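Single-stranded DNA-binding protein (Mycobacterium smegmatis, PDB 5GQO) probably binds single-stranded DNA through an OB fold and assembles as a tetramer of identical subunits. Local coordinates at residues 28-33 against 51-56; 76-81 against 120-125. All blocks are in the same frame, centred on the assembly; numbering follows the deposited sequence.

Contact 1 of 2, residues 28-33 against 51-56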
loop_
_atom_site.group_PDB
_atom_site.type_symbol
_atom_site.label_atom_id
_atom_site.label_comp_id
_atom_site.label_asym_id
_atom_site.label_seq_id
_atom_site.Cartn_x
_atom_site.Cartn_y
_atom_site.Cartn_z
ATOM N N PHE B 28 5.540 0.966 1.217
ATOM C CA PHE B 28 5.020 2.234 1.637
ATOM C C PHE B 28 4.973 3.205 0.473
ATOM O O PHE B 28 5.892 3.231 -0.376
ATOM C CB PHE B 28 5.923 2.765 2.721
ATOM C CG PHE B 28 5.488 4.093 3.286
ATOM C CD1 PHE B 28 4.263 4.217 3.930
ATOM C CD2 PHE B 28 6.285 5.195 3.189
ATOM C CE1 PHE B 28 3.848 5.423 4.476
ATOM C CE2 PHE B 28 5.900 6.409 3.755
ATOM C CZ PHE B 28 4.676 6.527 4.389
ATOM N N THR B 29 3.928 4.033 0.481
ATOM C CA THR B 29 3.742 5.103 -0.456
ATOM C C THR B 29 3.320 6.348 0.269
ATOM O O THR B 29 2.492 6.283 1.143
ATOM C CB THR B 29 2.652 4.819 -1.424
ATOM O OG1 THR B 29 3.024 3.720 -2.265
ATOM C CG2 THR B 29 2.449 6.075 -2.309
ATOM N N VAL B 30 3.944 7.480 -0.048
ATOM C CA VAL B 30 3.497 8.771 0.465
ATOM C C VAL B 30 3.475 9.804 -0.662
ATOM O O VAL B 30 4.338 9.822 -1.526
ATOM C CB VAL B 30 4.350 9.283 1.661
ATOM C CG1 VAL B 30 5.798 9.555 1.273
ATOM C CG2 VAL B 30 3.745 10.539 2.263
ATOM N N VAL B 31 2.466 10.645 -0.633
ATOM C CA VAL B 31 2.320 11.730 -1.595
ATOM C C VAL B 31 2.319 13.046 -0.790
ATOM O O VAL B 31 1.617 13.160 0.198
ATOM C CB VAL B 31 0.983 11.595 -2.337
ATOM C CG1 VAL B 31 0.729 12.825 -3.164
ATOM C CG2 VAL B 31 0.959 10.312 -3.170
ATOM N N GLY B 32 3.123 14.022 -1.178
ATOM C CA GLY B 32 3.174 15.262 -0.423
ATOM C C GLY B 32 4.134 16.258 -1.045
ATOM O O GLY B 32 4.101 16.498 -2.246
ATOM N N ASN B 33 4.994 16.819 -0.206
ATOM C CA ASN B 33 5.929 17.857 -0.586
ATOM C C ASN B 33 7.237 17.668 0.136
ATOM O O ASN B 33 7.242 17.318 1.318
ATOM C CB ASN B 33 5.371 19.226 -0.200
ATOM C CG ASN B 33 4.188 19.590 -1.023
ATOM O OD1 ASN B 33 3.072 19.197 -0.717
ATOM N ND2 ASN B 33 4.432 20.281 -2.127
ATOM N N PHE B 51 15.954 13.710 2.261
ATOM C CA PHE B 51 15.170 14.902 2.481
ATOM C C PHE B 51 13.958 14.541 3.245
ATOM O O PHE B 51 13.635 13.362 3.437
ATOM C CB PHE B 51 14.823 15.555 1.114
ATOM C CG PHE B 51 14.260 14.603 0.075
ATOM C CD1 PHE B 51 12.928 14.373 0.021
ATOM C CD2 PHE B 51 15.058 13.947 -0.813
ATOM C CE1 PHE B 51 12.370 13.478 -0.898
ATOM C CE2 PHE B 51 14.515 13.073 -1.768
ATOM C CZ PHE B 51 13.168 12.820 -1.788
ATOM N N ARG B 52 13.239 15.559 3.675
ATOM C CA ARG B 52 12.067 15.353 4.514
ATOM C C ARG B 52 10.807 15.602 3.691
ATOM O O ARG B 52 10.789 16.494 2.846
ATOM C CB ARG B 52 12.181 16.375 5.608
ATOM C CG ARG B 52 11.496 16.045 6.909
ATOM C CD ARG B 52 12.509 15.787 7.980
ATOM N NE ARG B 52 12.085 14.596 8.677
ATOM C CZ ARG B 52 11.082 14.576 9.542
ATOM N NH1 ARG B 52 10.756 13.427 10.138
ATOM N NH2 ARG B 52 10.418 15.704 9.826
ATOM N N VAL B 53 9.774 14.787 3.908
ATOM C CA VAL B 53 8.505 14.906 3.174
ATOM C C VAL B 53 7.344 15.062 4.154
ATOM O O VAL B 53 7.281 14.352 5.160
ATOM C CB VAL B 53 8.206 13.707 2.247
ATOM C CG1 VAL B 53 6.824 13.870 1.590
ATOM C CG2 VAL B 53 9.249 13.611 1.161
ATOM N N ALA B 54 6.454 16.001 3.827
ATOM C CA ALA B 54 5.195 16.204 4.537
ATOM C C ALA B 54 4.075 15.794 3.629
ATOM O O ALA B 54 4.046 16.127 2.424
ATOM C CB ALA B 54 5.017 17.647 4.885
ATOM N N SER B 55 3.140 15.052 4.189
ATOM C CA SER B 55 2.003 14.656 3.410
ATOM C C SER B 55 0.861 15.640 3.444
ATOM O O SER B 55 0.427 16.074 4.514
ATOM C CB SER B 55 1.464 13.338 3.850
ATOM O OG SER B 55 1.014 12.709 2.663
ATOM N N ASN B 56 0.328 15.856 2.235
ATOM C CA ASN B 56 -0.788 16.767 1.923
ATOM C C ASN B 56 -2.217 16.349 2.458
ATOM O O ASN B 56 -3.202 16.370 1.696
ATOM C CB ASN B 56 -0.775 17.090 0.376
ATOM C CG ASN B 56 -1.180 15.892 -0.527
ATOM O OD1 ASN B 56 -1.311 14.745 -0.086
ATOM N ND2 ASN B 56 -1.409 16.179 -1.801
HETATM O O HOH W 1 0.108 10.121 1.074
#

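Contact 2 of 2, residues 76-81 against 120-125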
loop_
_atom_site.group_PDB
_atom_site.type_symbol
_atom_site.label_atom_id
_atom_site.label_comp_id
_atom_site.label_asym_id
_atom_site.label_seq_id
_atom_site.Cartn_x
_atom_site.Cartn_y
_atom_site.Cartn_z
ATOM N N VAL B 76 13.114 10.624 3.627
ATOM C CA VAL B 76 13.206 9.761 2.454
ATOM C C VAL B 76 14.670 9.651 2.067
ATOM O O VAL B 76 15.366 10.657 2.060
ATOM C CB VAL B 76 12.472 10.374 1.267
ATOM C CG1 VAL B 76 12.517 9.441 0.099
ATOM C CG2 VAL B 76 11.036 10.669 1.640
ATOM N N ASN B 77 15.123 8.454 1.716
ATOM C CA ASN B 77 16.488 8.235 1.324
ATOM C C ASN B 77 16.502 7.708 -0.087
ATOM O O ASN B 77 15.962 6.657 -0.338
ATOM C CB ASN B 77 17.124 7.167 2.174
ATOM C CG ASN B 77 17.219 7.534 3.615
ATOM O OD1 ASN B 77 17.532 8.652 3.978
ATOM N ND2 ASN B 77 16.972 6.563 4.463
ATOM N N CYS B 78 17.165 8.407 -1.003
ATOM C CA CYS B 78 17.345 7.912 -2.336
ATOM C C CYS B 78 18.823 7.563 -2.601
ATOM O O CYS B 78 19.738 8.249 -2.154
ATOM C CB CYS B 78 16.897 8.985 -3.302
ATOM S SG CYS B 78 15.281 9.657 -2.949
ATOM N N TRP B 79 19.038 6.501 -3.351
ATOM C CA TRP B 79 20.356 5.956 -3.590
ATOM C C TRP B 79 20.525 5.771 -5.075
ATOM O O TRP B 79 19.555 5.586 -5.805
ATOM C CB TRP B 79 20.498 4.559 -2.925
ATOM C CG TRP B 79 20.444 4.553 -1.428
ATOM C CD1 TRP B 79 19.361 4.317 -0.644
ATOM C CD2 TRP B 79 21.535 4.782 -0.541
ATOM N NE1 TRP B 79 19.702 4.426 0.686
ATOM C CE2 TRP B 79 21.039 4.709 0.767
ATOM C CE3 TRP B 79 22.894 5.044 -0.727
ATOM C CZ2 TRP B 79 21.862 4.889 1.880
ATOM C CZ3 TRP B 79 23.708 5.244 0.384
ATOM C CH2 TRP B 79 23.194 5.148 1.663
ATOM N N GLY B 80 21.759 5.777 -5.537
ATOM C CA GLY B 80 22.030 5.330 -6.904
ATOM C C GLY B 80 21.473 6.251 -7.961
ATOM O O GLY B 80 21.473 7.498 -7.817
ATOM N N ASN B 81 20.967 5.639 -9.017
ATOM C CA ASN B 81 20.303 6.380 -10.047
ATOM C C ASN B 81 19.116 7.244 -9.536
ATOM O O ASN B 81 18.823 8.302 -10.113
ATOM C CB ASN B 81 19.845 5.390 -11.096
ATOM C CG ASN B 81 20.996 4.907 -11.957
ATOM O OD1 ASN B 81 21.915 5.665 -12.281
ATOM N ND2 ASN B 81 20.951 3.657 -12.340
ATOM N N VAL B 120 12.127 6.237 4.904
ATOM C CA VAL B 120 11.760 5.488 3.747
ATOM C C VAL B 120 12.974 5.190 2.879
ATOM O O VAL B 120 13.730 6.104 2.540
ATOM C CB VAL B 120 10.769 6.303 2.889
ATOM C CG1 VAL B 120 10.390 5.536 1.618
ATOM C CG2 VAL B 120 9.557 6.664 3.696
ATOM N N ARG B 121 13.176 3.927 2.523
ATOM C CA ARG B 121 14.159 3.616 1.491
ATOM C C ARG B 121 13.396 3.651 0.183
ATOM O O ARG B 121 12.719 2.671 -0.163
ATOM C CB ARG B 121 14.801 2.233 1.672
ATOM C CG ARG B 121 15.607 1.749 0.459
ATOM C CD ARG B 121 17.003 1.378 0.870
ATOM N NE ARG B 121 17.083 -0.019 1.280
ATOM C CZ ARG B 121 17.574 -0.460 2.461
ATOM N NH1 ARG B 121 18.054 0.353 3.424
ATOM N NH2 ARG B 121 17.589 -1.765 2.665
ATOM N N ALA B 122 13.546 4.746 -0.558
ATOM C CA ALA B 122 12.775 4.927 -1.769
ATOM C C ALA B 122 13.278 4.067 -2.892
ATOM O O ALA B 122 14.477 3.838 -3.029
ATOM C CB ALA B 122 12.769 6.390 -2.194
ATOM N N THR B 123 12.325 3.599 -3.679
ATOM C CA THR B 123 12.497 2.827 -4.899
ATOM C C THR B 123 12.106 3.627 -6.144
ATOM O O THR B 123 12.625 3.401 -7.208
ATOM C CB THR B 123 11.505 1.621 -4.763
ATOM O OG1 THR B 123 12.199 0.521 -4.191
ATOM C CG2 THR B 123 10.844 1.179 -6.082
ATOM N N ALA B 124 11.117 4.504 -6.018
ATOM C CA ALA B 124 10.705 5.372 -7.100
ATOM C C ALA B 124 10.216 6.670 -6.487
ATOM O O ALA B 124 9.583 6.674 -5.445
ATOM C CB ALA B 124 9.616 4.726 -7.910
ATOM N N VAL B 125 10.623 7.776 -7.077
ATOM C CA VAL B 125 10.186 9.060 -6.669
ATOM C C VAL B 125 9.897 9.819 -7.941
ATOM O O VAL B 125 10.588 9.673 -8.938
ATOM C CB VAL B 125 11.268 9.816 -5.912
ATOM C CG1 VAL B 125 10.771 11.205 -5.483
ATOM C CG2 VAL B 125 11.686 9.055 -4.696
HETATM O O HOH W 2 17.172 4.519 -3.497
#

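Contact 1 of 2, residues 28-33 against 51-56
Asn-33 and Ala-54 pair as antiparallel strand neighbours at the tight heart of this contact. The backbone N-H of Asn-33 donates to Ala-54 O at 2.9 Å, and the amide of Ala-54 returns the bond to Asn-33 O at 2.9 Å. Close CA-H...O contacts flank the pair: Gly-32 CA comes to 3.1 Å from Ala-54 O, and Val-53 CA also approaches Asn-33 O. Gly-32 suits this corner because a CB would run into Ala-54 O and Ser-55 CA. Val-53 turns CG1 anti to its own N (chi1 176°), which sets that methyl against Asn-33 O at 3.5 Å and 4.4 Å from CG1 of Val-30; branched valines fill such a buried interior well. The buried Ser-55 belongs to the same close-fitting part. Its hydroxyl donates to Val-31 O at 2.6 Å, tilted 26° from the carbonyl plane, while CG2 of Val-30 packs against the same OG at 3.5 Å. A water accepts from Val-31 N and donates to Ser-55 OG, so this short hydroxyl side chain serves Val-31 O directly and Val-31 N through the water.

The loose side is the partly exposed rim, where the poorly ordered Asn-56 lies beside Val-31. The side-chain amide of Asn-33 is held elsewhere, its OD1 by Arg-131 and its ND2 by Gly-93 O. Val-31 also packs on Ala-124 of the third subunit.

Strand 28-31 runs at 75° to strand 51-55, and the chain bends at Gly-32 so that Asn-33 can join the second strand: the strongly bent first strand of an OB-fold barrel, which pairs with strand 95-105 before the bend and with strand 46-55 after it.

Contact 2 of 2, residues 76-81 against 120-125
Asn-77 carries both backbone hydrogen bonds between the parallel strands 76-79 and 120-122: its N-H is given to Val-120 O at 2.9 Å, and its own O takes the amide of Ala-122 at 3.1 Å. Beyond them a water continues the ladder, accepting from Trp-79 N at 2.7 Å and donating to Ala-122 O at 2.8 Å. It lies at the edge of the Trp-79 ring, in its plane.

Apolar contacts gather on the buried side. With CG1 anti to the backbone N (chi1 -177°), Val-76 presses that methyl on CB of Ala-122 at 3.8 Å; this small CB fits between Val-76 CG1 and Asn-77 O. SG of Cys-78 meets CG2 of Val-125 at 4.0 Å, a small, apolar thiol suited to a buried spot against Val-125 and Ala-122.

Polar and long side chains take the other face. Asn-77 lays its CB near Val-120 O while its ND2 bonds to Glu-119 OE1. Arg-121, bent at chi2 and chi3, brings CD obliquely to CD1 of Trp-79 at 4.1 Å, its guanidinium plane 77° from the ring.

Strand 46-55 flanks 76-79, strand 95-105 pairs with 120-122 and, past the classic beta bulge that Thr-123 and Ala-124 form opposite Val-99, with 124-126, while Leu-82 of helix 80-89 packs on both Ala-122 and Val-125.

From the N terminus, strand 27-31 enters first and, once strand 33-43 has run out and strand 46-55 has returned, contact 1 closes the hairpin at its open end. Contact 2 opens only afterwards: strand 73-79 leads into helix 80-89 and strand 95-105 before 120-125 comes back beside it. The two loops therefore follow in series, neither nested nor crossed. They meet in space because strands 46-55 and 73-79 are sheet neighbours, with a probable hydrogen bond between Phe-51 O and Val-76 N. Contact 1 joins strand 27-31 and the start of 33-43 to strand 46-55, contact 2 joins strand 73-79 to 117-122, and both touch the third subunit.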